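Local coordinates for glycosylation Associate Protein 2 (Streptococcus agalactiae serotype V, PDB 6OYC) that probably takes part, within the Gap123 complex of the accessory Sec system, in glycosylation and secretion of a bacterial surface adhesin, at residues L64-T69 and Q108-S113; D328-G333 and Q420-G425; G334-G339 and K393-L398. All coordinates share one frame; numbering follows the deposited sequence.

Interaction 1 (L64-T69 and Q108-S113); sequences LLTEQT and QRYDSS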
loop_
_atom_site.group_PDB
_atom_site.type_symbol
_atom_site.label_atom_id
_atom_site.label_comp_id
_atom_site.label_asym_id
_atom_site.label_seq_id
_atom_site.Cartn_x
_atom_site.Cartn_y
_atom_site.Cartn_z
ATOM N N LEU B 64 -1.928 -24.229 -6.001
ATOM C CA LEU B 64 -2.360 -24.729 -4.704
ATOM C C LEU B 64 -1.626 -26.030 -4.421
ATOM O O LEU B 64 -1.829 -27.033 -5.112
ATOM C CB LEU B 64 -3.873 -24.927 -4.650
ATOM C CG LEU B 64 -4.315 -25.576 -3.335
ATOM C CD1 LEU B 64 -3.862 -24.751 -2.126
ATOM C CD2 LEU B 64 -5.815 -25.805 -3.323
ATOM N N LEU B 65 -0.796 -26.019 -3.394
ATOM C CA LEU B 65 0.019 -27.173 -3.034
ATOM C C LEU B 65 -0.588 -27.797 -1.783
ATOM O O LEU B 65 -0.591 -27.181 -0.713
ATOM C CB LEU B 65 1.476 -26.753 -2.816
ATOM C CG LEU B 65 2.173 -26.139 -4.040
ATOM C CD1 LEU B 65 3.618 -25.698 -3.724
ATOM C CD2 LEU B 65 2.152 -27.110 -5.219
ATOM N N THR B 66 -1.121 -29.005 -1.911
ATOM C CA THR B 66 -1.829 -29.599 -0.786
ATOM C C THR B 66 -1.026 -30.655 -0.034
ATOM O O THR B 66 -1.534 -31.174 0.962
ATOM C CB THR B 66 -3.163 -30.205 -1.242
ATOM O OG1 THR B 66 -2.925 -31.190 -2.257
ATOM C CG2 THR B 66 -4.113 -29.111 -1.781
ATOM N N GLU B 67 0.199 -30.982 -0.460
ATOM C CA GLU B 67 1.006 -32.006 0.199
ATOM C C GLU B 67 2.167 -31.383 0.967
ATOM O O GLU B 67 2.590 -30.251 0.705
ATOM C CB GLU B 67 1.569 -33.020 -0.807
ATOM C CG GLU B 67 0.566 -33.531 -1.807
ATOM C CD GLU B 67 -0.635 -34.161 -1.129
ATOM O OE1 GLU B 67 -0.435 -35.013 -0.233
ATOM O OE2 GLU B 67 -1.779 -33.796 -1.489
ATOM N N GLN B 68 2.700 -32.143 1.926
ATOM C CA GLN B 68 3.805 -31.611 2.714
ATOM C C GLN B 68 5.083 -31.515 1.892
ATOM O O GLN B 68 5.801 -30.506 1.956
ATOM C CB GLN B 68 4.045 -32.463 3.949
ATOM C CG GLN B 68 5.337 -32.071 4.621
ATOM C CD GLN B 68 5.341 -32.354 6.096
ATOM O OE1 GLN B 68 5.524 -31.448 6.908
ATOM N NE2 GLN B 68 5.149 -33.615 6.457
ATOM N N THR B 69 5.379 -32.547 1.110
ATOM C CA THR B 69 6.655 -32.665 0.426
ATOM C C THR B 69 6.438 -33.060 -1.027
ATOM O O THR B 69 5.629 -33.943 -1.322
ATOM C CB THR B 69 7.534 -33.712 1.137
ATOM O OG1 THR B 69 7.649 -33.368 2.529
ATOM C CG2 THR B 69 8.923 -33.793 0.482
ATOM N N GLN B 108 2.021 -18.209 0.270
ATOM C CA GLN B 108 1.067 -17.882 1.320
ATOM C C GLN B 108 0.613 -19.157 2.014
ATOM O O GLN B 108 0.415 -20.198 1.380
ATOM C CB GLN B 108 -0.149 -17.133 0.746
ATOM C CG GLN B 108 0.200 -15.909 -0.119
ATOM C CD GLN B 108 -0.905 -14.857 -0.123
ATOM O OE1 GLN B 108 -1.499 -14.581 0.914
ATOM N NE2 GLN B 108 -1.181 -14.264 -1.294
ATOM N N ARG B 109 0.456 -19.077 3.324
ATOM C CA ARG B 109 0.051 -20.223 4.117
ATOM C C ARG B 109 -1.439 -20.117 4.402
ATOM O O ARG B 109 -1.922 -19.057 4.808
ATOM C CB ARG B 109 0.856 -20.286 5.416
ATOM C CG ARG B 109 2.357 -20.378 5.185
ATOM C CD ARG B 109 2.740 -21.734 4.606
ATOM N NE ARG B 109 4.169 -22.013 4.763
ATOM C CZ ARG B 109 4.672 -22.953 5.565
ATOM N NH1 ARG B 109 3.874 -23.727 6.289
ATOM N NH2 ARG B 109 5.986 -23.132 5.628
ATOM N N TYR B 110 -2.167 -21.204 4.165
ATOM C CA TYR B 110 -3.611 -21.228 4.334
ATOM C C TYR B 110 -3.968 -22.271 5.379
ATOM O O TYR B 110 -3.165 -23.157 5.701
ATOM C CB TYR B 110 -4.328 -21.545 3.016
ATOM C CG TYR B 110 -4.068 -22.956 2.532
ATOM C CD1 TYR B 110 -2.969 -23.260 1.724
ATOM C CD2 TYR B 110 -4.915 -23.988 2.893
ATOM C CE1 TYR B 110 -2.749 -24.570 1.276
ATOM C CE2 TYR B 110 -4.697 -25.277 2.473
ATOM C CZ TYR B 110 -3.612 -25.568 1.662
ATOM O OH TYR B 110 -3.442 -26.879 1.266
ATOM N N ASP B 111 -5.197 -22.168 5.881
ATOM C CA ASP B 111 -5.701 -23.040 6.939
ATOM C C ASP B 111 -6.298 -24.283 6.297
ATOM O O ASP B 111 -7.414 -24.253 5.767
ATOM C CB ASP B 111 -6.724 -22.311 7.799
ATOM C CG ASP B 111 -7.358 -23.213 8.839
ATOM O OD1 ASP B 111 -6.910 -24.379 8.988
ATOM O OD2 ASP B 111 -8.310 -22.750 9.508
ATOM N N SER B 112 -5.576 -25.401 6.383
ATOM C CA SER B 112 -6.061 -26.612 5.740
ATOM C C SER B 112 -7.316 -27.147 6.404
ATOM O O SER B 112 -7.910 -28.102 5.902
ATOM C CB SER B 112 -4.973 -27.688 5.729
ATOM O OG SER B 112 -4.701 -28.128 7.040
ATOM N N SER B 113 -7.726 -26.572 7.526
ATOM C CA SER B 113 -8.995 -26.966 8.107
ATOM C C SER B 113 -10.182 -26.359 7.363
ATOM O O SER B 113 -11.288 -26.903 7.436
ATOM C CB SER B 113 -9.013 -26.577 9.587
ATOM O OG SER B 113 -10.327 -26.579 10.097
#
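Tyr110 swings its ring out toward Leu64 and Leu65 with CG placed between its own backbone N and carbonyl carbon (chi1 67°), while Leu64 holds CG anti to its backbone N (chi1 175°), which carries CD1 over to that ring. The two side chains cross at about a right angle, and Leu64 CD1 rests 3.6 Å from Tyr110 CE1, on the hydroxyl half of the ring. The phenol oxygen then reaches the C-terminal end of strand 62-65: Tyr110 OH gives a weak hydrogen bond to Leu65 O at 3.5 Å, with the carbonyl oxygen lying at the ring edge, in its plane. Thr66 finishes the contact by touching the same hydroxyl, its CG2 3.8 Å from Tyr110 OH, while Thr66 OG1 donates instead to Glu67 OE2 at 2.9 Å. One aromatic side chain therefore carries the whole contact, apolar along its ring and polar at its end.

Both segments sit at the ends of strands in the five-stranded parallel sheet of the N-terminal part. Strand 86-89 lies between strands 62-65 and 108-110, and Tyr110 spans this intervening strand, packing on Pro89 at its end. Leu118 of helix 115-125 packs on both Leu64 and Tyr110, and strand 6-11 is the other sheet neighbour of strand 62-65.

Interaction 2 (D328-G333 and Q420-G425); sequences DPRLQG and QLLNQG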
loop_
_atom_site.group_PDB
_atom_site.type_symbol
_atom_site.label_atom_id
_atom_site.label_comp_id
_atom_site.label_asym_id
_atom_site.label_seq_id
_atom_site.Cartn_x
_atom_site.Cartn_y
_atom_site.Cartn_z
ATOM N N ASP B 328 1.480 5.808 1.324
ATOM C CA ASP B 328 0.911 6.472 2.498
ATOM C C ASP B 328 -0.482 6.959 2.122
ATOM O O ASP B 328 -0.611 7.945 1.367
ATOM C CB ASP B 328 1.813 7.619 2.947
ATOM C CG ASP B 328 1.218 8.445 4.059
ATOM O OD1 ASP B 328 0.124 8.098 4.557
ATOM O OD2 ASP B 328 1.858 9.458 4.446
ATOM N N PRO B 329 -1.539 6.300 2.584
ATOM C CA PRO B 329 -2.895 6.639 2.127
ATOM C C PRO B 329 -3.606 7.708 2.946
ATOM O O PRO B 329 -4.808 7.885 2.750
ATOM C CB PRO B 329 -3.624 5.295 2.276
ATOM C CG PRO B 329 -3.015 4.722 3.551
ATOM C CD PRO B 329 -1.533 5.119 3.474
ATOM N N ARG B 330 -2.929 8.400 3.855
ATOM C CA ARG B 330 -3.603 9.313 4.768
ATOM C C ARG B 330 -3.963 10.630 4.079
ATOM O O ARG B 330 -3.448 10.966 3.007
ATOM C CB ARG B 330 -2.727 9.576 5.998
ATOM C CG ARG B 330 -2.436 8.310 6.820
ATOM C CD ARG B 330 -1.338 8.535 7.858
ATOM N NE ARG B 330 -0.078 8.928 7.225
ATOM C CZ ARG B 330 0.932 9.525 7.855
ATOM N NH1 ARG B 330 0.851 9.797 9.151
ATOM N NH2 ARG B 330 2.031 9.850 7.187
ATOM N N LEU B 331 -4.881 11.363 4.706
ATOM C CA LEU B 331 -5.247 12.740 4.329
ATOM C C LEU B 331 -5.806 12.735 2.903
ATOM O O LEU B 331 -6.612 11.856 2.564
ATOM C CB LEU B 331 -4.069 13.643 4.529
ATOM C CG LEU B 331 -3.624 13.871 5.965
ATOM C CD1 LEU B 331 -2.737 15.111 6.047
ATOM C CD2 LEU B 331 -4.823 13.990 6.899
ATOM N N GLN B 332 -5.409 13.692 2.053
ATOM C CA GLN B 332 -5.866 13.697 0.665
ATOM C C GLN B 332 -5.124 12.660 -0.182
ATOM O O GLN B 332 -5.747 11.798 -0.811
ATOM C CB GLN B 332 -5.709 15.091 0.038
ATOM C CG GLN B 332 -6.438 15.188 -1.316
ATOM C CD GLN B 332 -6.078 16.436 -2.131
ATOM O OE1 GLN B 332 -5.342 17.312 -1.676
ATOM N NE2 GLN B 332 -6.610 16.515 -3.345
ATOM N N GLY B 333 -3.798 12.750 -0.242
ATOM C CA GLY B 333 -3.047 11.855 -1.102
ATOM C C GLY B 333 -1.722 11.415 -0.505
ATOM O O GLY B 333 -0.790 11.067 -1.235
ATOM N N GLN B 420 0.782 19.957 8.032
ATOM C CA GLN B 420 1.322 20.659 9.194
ATOM C C GLN B 420 0.412 20.500 10.406
ATOM O O GLN B 420 0.897 20.332 11.536
ATOM C CB GLN B 420 1.537 22.149 8.907
ATOM C CG GLN B 420 2.162 22.867 10.119
ATOM C CD GLN B 420 2.741 24.235 9.802
ATOM O OE1 GLN B 420 3.373 24.437 8.759
ATOM N NE2 GLN B 420 2.519 25.189 10.707
ATOM N N LEU B 421 -0.906 20.578 10.197
ATOM C CA LEU B 421 -1.834 20.274 11.282
ATOM C C LEU B 421 -1.580 18.886 11.846
ATOM O O LEU B 421 -1.476 18.709 13.065
ATOM C CB LEU B 421 -3.276 20.381 10.801
ATOM C CG LEU B 421 -3.876 21.777 10.894
ATOM C CD1 LEU B 421 -5.329 21.741 10.435
ATOM C CD2 LEU B 421 -3.734 22.323 12.318
ATOM N N LEU B 422 -1.478 17.884 10.971
ATOM C CA LEU B 422 -1.227 16.536 11.461
ATOM C C LEU B 422 -0.032 16.520 12.409
ATOM O O LEU B 422 -0.080 15.872 13.460
ATOM C CB LEU B 422 -1.014 15.576 10.284
ATOM C CG LEU B 422 -0.983 14.057 10.511
ATOM C CD1 LEU B 422 -1.263 13.287 9.211
ATOM C CD2 LEU B 422 0.339 13.590 11.086
ATOM N N ASN B 423 1.034 17.252 12.076
ATOM C CA ASN B 423 2.303 17.106 12.785
ATOM C C ASN B 423 2.546 18.168 13.843
ATOM O O ASN B 423 3.219 17.882 14.841
ATOM C CB ASN B 423 3.474 17.118 11.800
ATOM C CG ASN B 423 3.658 15.776 11.096
ATOM O OD1 ASN B 423 3.210 15.603 9.954
ATOM N ND2 ASN B 423 4.320 14.816 11.771
ATOM N N GLN B 424 2.023 19.379 13.653
ATOM C CA GLN B 424 2.214 20.465 14.600
ATOM C C GLN B 424 0.957 20.844 15.363
ATOM O O GLN B 424 1.061 21.344 16.482
ATOM C CB GLN B 424 2.741 21.715 13.882
ATOM C CG GLN B 424 4.095 21.517 13.229
ATOM C CD GLN B 424 5.127 20.995 14.204
ATOM O OE1 GLN B 424 5.180 21.421 15.369
ATOM N NE2 GLN B 424 5.960 20.062 13.737
ATOM N N GLY B 425 -0.224 20.634 14.784
ATOM C CA GLY B 425 -1.455 20.995 15.447
ATOM C C GLY B 425 -1.905 22.423 15.244
ATOM O O GLY B 425 -2.978 22.786 15.739
#
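Leu422 meets Leu331 and Arg330 through a single methyl group, and the direct contact between the two segments is wholly van der Waals. Its CD1 lies 3.9 Å from Leu331 CD1, with the two leucine side chains crossing at a slant. The same Leu422 CD1 sits over one face of the Arg330 guanidinium, 4.1 Å from Arg330 NH1. Leu422 projects from the helix with CG anti to its backbone N (chi1 -169°), which sends its branch across to the loop.

The polar interactions belong to the loop and fix the flat group that Leu422 covers. Arg330 bends at chi3 (-60°) and turns back on Asp328, gripping the carboxylate side-on: Arg330 NE donates to Asp328 OD1 and Arg330 NH2 to Asp328 OD2, each at 2.8 Å. Both acceptors lie close to the guanidinium plane, and the two bonds together make a salt bridge. Asp328 OD1 also takes the backbone Arg330 N at 3.1 Å, forming an Asx turn; this donor and Arg330 NE come from opposite faces of the carboxylate. With these three bonds to Asp328, the rotation of the guanidinium is fixed, with one face toward Leu422. Its charge would probably be partly offset by that carboxylate, consistent with its burial under an apolar methyl.

Arg330 NH1, the nitrogen nearest Leu422, donates to Ile338 O, and Tyr343 of helix 341-358 adds a cation-pi contact to the arginine. The loop follows strand 323-327 of the large mixed sheet, and Lys134 hydrogen-bonds Pro329 O and Leu331 O. Helix 416-424 lies across from it, with Asp418 and Ile419 also touching Leu331, and is backed in turn by helix 429-444.

Interaction 3 (G334-G339 and K393-L398); sequences GAFYIG and KPIFNL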
loop_
_atom_site.group_PDB
_atom_site.type_symbol
_atom_site.label_atom_id
_atom_site.label_comp_id
_atom_site.label_asym_id
_atom_site.label_seq_id
_atom_site.Cartn_x
_atom_site.Cartn_y
_atom_site.Cartn_z
ATOM N N GLY B 334 -1.634 11.432 0.818
ATOM C CA GLY B 334 -0.418 11.054 1.515
ATOM C C GLY B 334 -0.016 12.163 2.465
ATOM O O GLY B 334 -0.385 13.327 2.293
ATOM N N ALA B 335 0.742 11.794 3.504
ATOM C CA ALA B 335 1.223 12.757 4.482
ATOM C C ALA B 335 2.724 12.583 4.723
ATOM O O ALA B 335 3.217 12.756 5.848
ATOM C CB ALA B 335 0.433 12.651 5.789
ATOM N N PHE B 336 3.465 12.217 3.674
ATOM C CA PHE B 336 4.923 12.310 3.674
ATOM C C PHE B 336 5.571 11.366 4.697
ATOM O O PHE B 336 6.640 11.659 5.236
ATOM C CB PHE B 336 5.362 13.764 3.911
ATOM C CG PHE B 336 5.161 14.651 2.707
ATOM C CD1 PHE B 336 3.896 14.990 2.286
ATOM C CD2 PHE B 336 6.245 15.105 1.972
ATOM C CE1 PHE B 336 3.711 15.776 1.154
ATOM C CE2 PHE B 336 6.070 15.893 0.854
ATOM C CZ PHE B 336 4.798 16.231 0.444
ATOM N N TYR B 337 4.932 10.228 4.974
ATOM C CA TYR B 337 5.503 9.129 5.762
ATOM C C TYR B 337 5.927 9.549 7.161
ATOM O O TYR B 337 6.713 8.851 7.806
ATOM C CB TYR B 337 6.672 8.467 5.014
ATOM C CG TYR B 337 6.235 8.031 3.644
ATOM C CD1 TYR B 337 5.623 6.801 3.449
ATOM C CD2 TYR B 337 6.351 8.884 2.546
ATOM C CE1 TYR B 337 5.180 6.407 2.180
ATOM C CE2 TYR B 337 5.926 8.488 1.281
ATOM C CZ TYR B 337 5.336 7.257 1.105
ATOM O OH TYR B 337 4.896 6.874 -0.151
ATOM N N ILE B 338 5.401 10.655 7.675
ATOM C CA ILE B 338 5.711 11.060 9.039
ATOM C C ILE B 338 4.440 11.038 9.872
ATOM O O ILE B 338 3.320 11.050 9.357
ATOM C CB ILE B 338 6.393 12.440 9.104
ATOM C CG1 ILE B 338 5.571 13.486 8.368
ATOM C CG2 ILE B 338 7.800 12.360 8.496
ATOM C CD1 ILE B 338 6.032 14.892 8.643
ATOM N N GLY B 339 4.633 10.985 11.181
ATOM C CA GLY B 339 3.527 10.893 12.108
ATOM C C GLY B 339 4.036 10.494 13.472
ATOM O O GLY B 339 5.091 10.970 13.892
ATOM N N LYS B 393 13.334 15.830 -7.449
ATOM C CA LYS B 393 12.470 16.933 -7.049
ATOM C C LYS B 393 12.238 16.872 -5.545
ATOM O O LYS B 393 11.097 16.711 -5.092
ATOM C CB LYS B 393 11.156 16.902 -7.831
ATOM C CG LYS B 393 11.368 16.747 -9.334
ATOM C CD LYS B 393 10.072 16.852 -10.118
ATOM C CE LYS B 393 10.333 17.129 -11.589
ATOM N NZ LYS B 393 9.082 17.157 -12.401
ATOM N N PRO B 394 13.295 17.028 -4.745
ATOM C CA PRO B 394 13.176 16.769 -3.307
ATOM C C PRO B 394 12.281 17.781 -2.617
ATOM O O PRO B 394 12.233 18.956 -2.986
ATOM C CB PRO B 394 14.622 16.885 -2.807
ATOM C CG PRO B 394 15.269 17.842 -3.778
ATOM C CD PRO B 394 14.632 17.542 -5.109
ATOM N N ILE B 395 11.555 17.301 -1.611
ATOM C CA ILE B 395 10.793 18.141 -0.702
ATOM C C ILE B 395 11.225 17.775 0.710
ATOM O O ILE B 395 10.982 16.647 1.159
ATOM C CB ILE B 395 9.279 17.968 -0.868
ATOM C CG1 ILE B 395 8.879 18.131 -2.333
ATOM C CG2 ILE B 395 8.547 18.980 0.003
ATOM C CD1 ILE B 395 7.442 17.797 -2.611
ATOM N N PHE B 396 11.884 18.709 1.402
ATOM C CA PHE B 396 12.351 18.483 2.765
ATOM C C PHE B 396 11.804 19.483 3.764
ATOM O O PHE B 396 11.792 19.187 4.966
ATOM C CB PHE B 396 13.890 18.548 2.867
ATOM C CG PHE B 396 14.638 17.621 1.932
ATOM C CD1 PHE B 396 14.117 16.392 1.560
ATOM C CD2 PHE B 396 15.895 17.986 1.449
ATOM C CE1 PHE B 396 14.830 15.544 0.700
ATOM C CE2 PHE B 396 16.611 17.151 0.599
ATOM C CZ PHE B 396 16.076 15.928 0.221
ATOM N N ASN B 397 11.379 20.654 3.317
ATOM C CA ASN B 397 10.965 21.728 4.207
ATOM C C ASN B 397 9.449 21.856 4.092
ATOM O O ASN B 397 8.930 22.678 3.331
ATOM C CB ASN B 397 11.704 23.019 3.863
ATOM C CG ASN B 397 13.221 22.845 3.891
ATOM O OD1 ASN B 397 13.824 22.688 4.958
ATOM N ND2 ASN B 397 13.839 22.852 2.716
ATOM N N LEU B 398 8.739 21.020 4.855
ATOM C CA LEU B 398 7.284 20.974 4.726
ATOM C C LEU B 398 6.643 22.248 5.265
ATOM O O LEU B 398 5.735 22.804 4.634
ATOM C CB LEU B 398 6.738 19.738 5.438
ATOM C CG LEU B 398 6.662 18.507 4.540
ATOM C CD1 LEU B 398 6.069 17.320 5.288
ATOM C CD2 LEU B 398 5.870 18.826 3.284
#
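A type I' beta turn from Ala335 to Ile338, with positive phi at Phe336 and Tyr337, brings the Phe336 and Ile338 side chains toward the segment that leads into helix 398-403.

Phe336 and Leu398 form the main part of the contact. Leu398 CD2 lies over one face of the Phe336 ring, 3.9 Å from the ring centroid and 14° off the normal, a CH-pi contact displaced a little toward the rim, where Phe336 CE2 is 3.8 Å away. The other methyl, Leu398 CD1, settles nearer the root of the ring, 3.8 Å from Phe336 CG. The leucine fork thus spans the aromatic side chain from its base to its outer half. Phe336 has CG anti to the carbonyl carbon (chi1 -74°), and this brings the ring under Leu398, with Ile395 at its CE2 corner on the same side of the ring plane. Ile395 crosses the phenylalanine at about a right angle, its CG2 4.0 Å from Phe336 CE2; that approach is oblique to the ring plane. Ile338 supplies the last touch, its CD1 meeting Leu398 CD1 tip to tip at 4.1 Å. The four touching residues are all buried and their meeting is entirely apolar.

Ile395 also touches residues of a possible Ser-His-Asp arrangement on a GxSxG elbow, a pattern consistent with this family's membership of the alpha/beta-hydrolase clan. Within that fold the contact joins the loop after strand 323-327 to the one after strand 388-392. Met372 and Tyr375 of helix 372-381 pack on it, Ile419 of helix 416-424 touches both Phe336 and Leu398, and Leu435 and Tyr438 of helix 429-444 also pack on it.

In the fold
Interaction 1 stands apart, its centre about 41 Å from that of interaction 2 and across the centre of the chain, in the N-terminal parallel sheet. Interactions 2 and 3, their centres about 10 Å apart, share the loop between strand 323-327 and helix 341-358, which meets helix 416-424 in interaction 2 and the loop leading into helix 398-403 in interaction 3. Hydrogen bonds inside that shared loop tie the two together. Every touching residue of interaction 3 is buried, whereas interactions 1 and 2 each include one that is partly exposed. Interaction 3 joins hydrocarbon groups alone, interaction 2 sets a methyl against a salt-bridged arginine, and interaction 1 adds a weak polar bond.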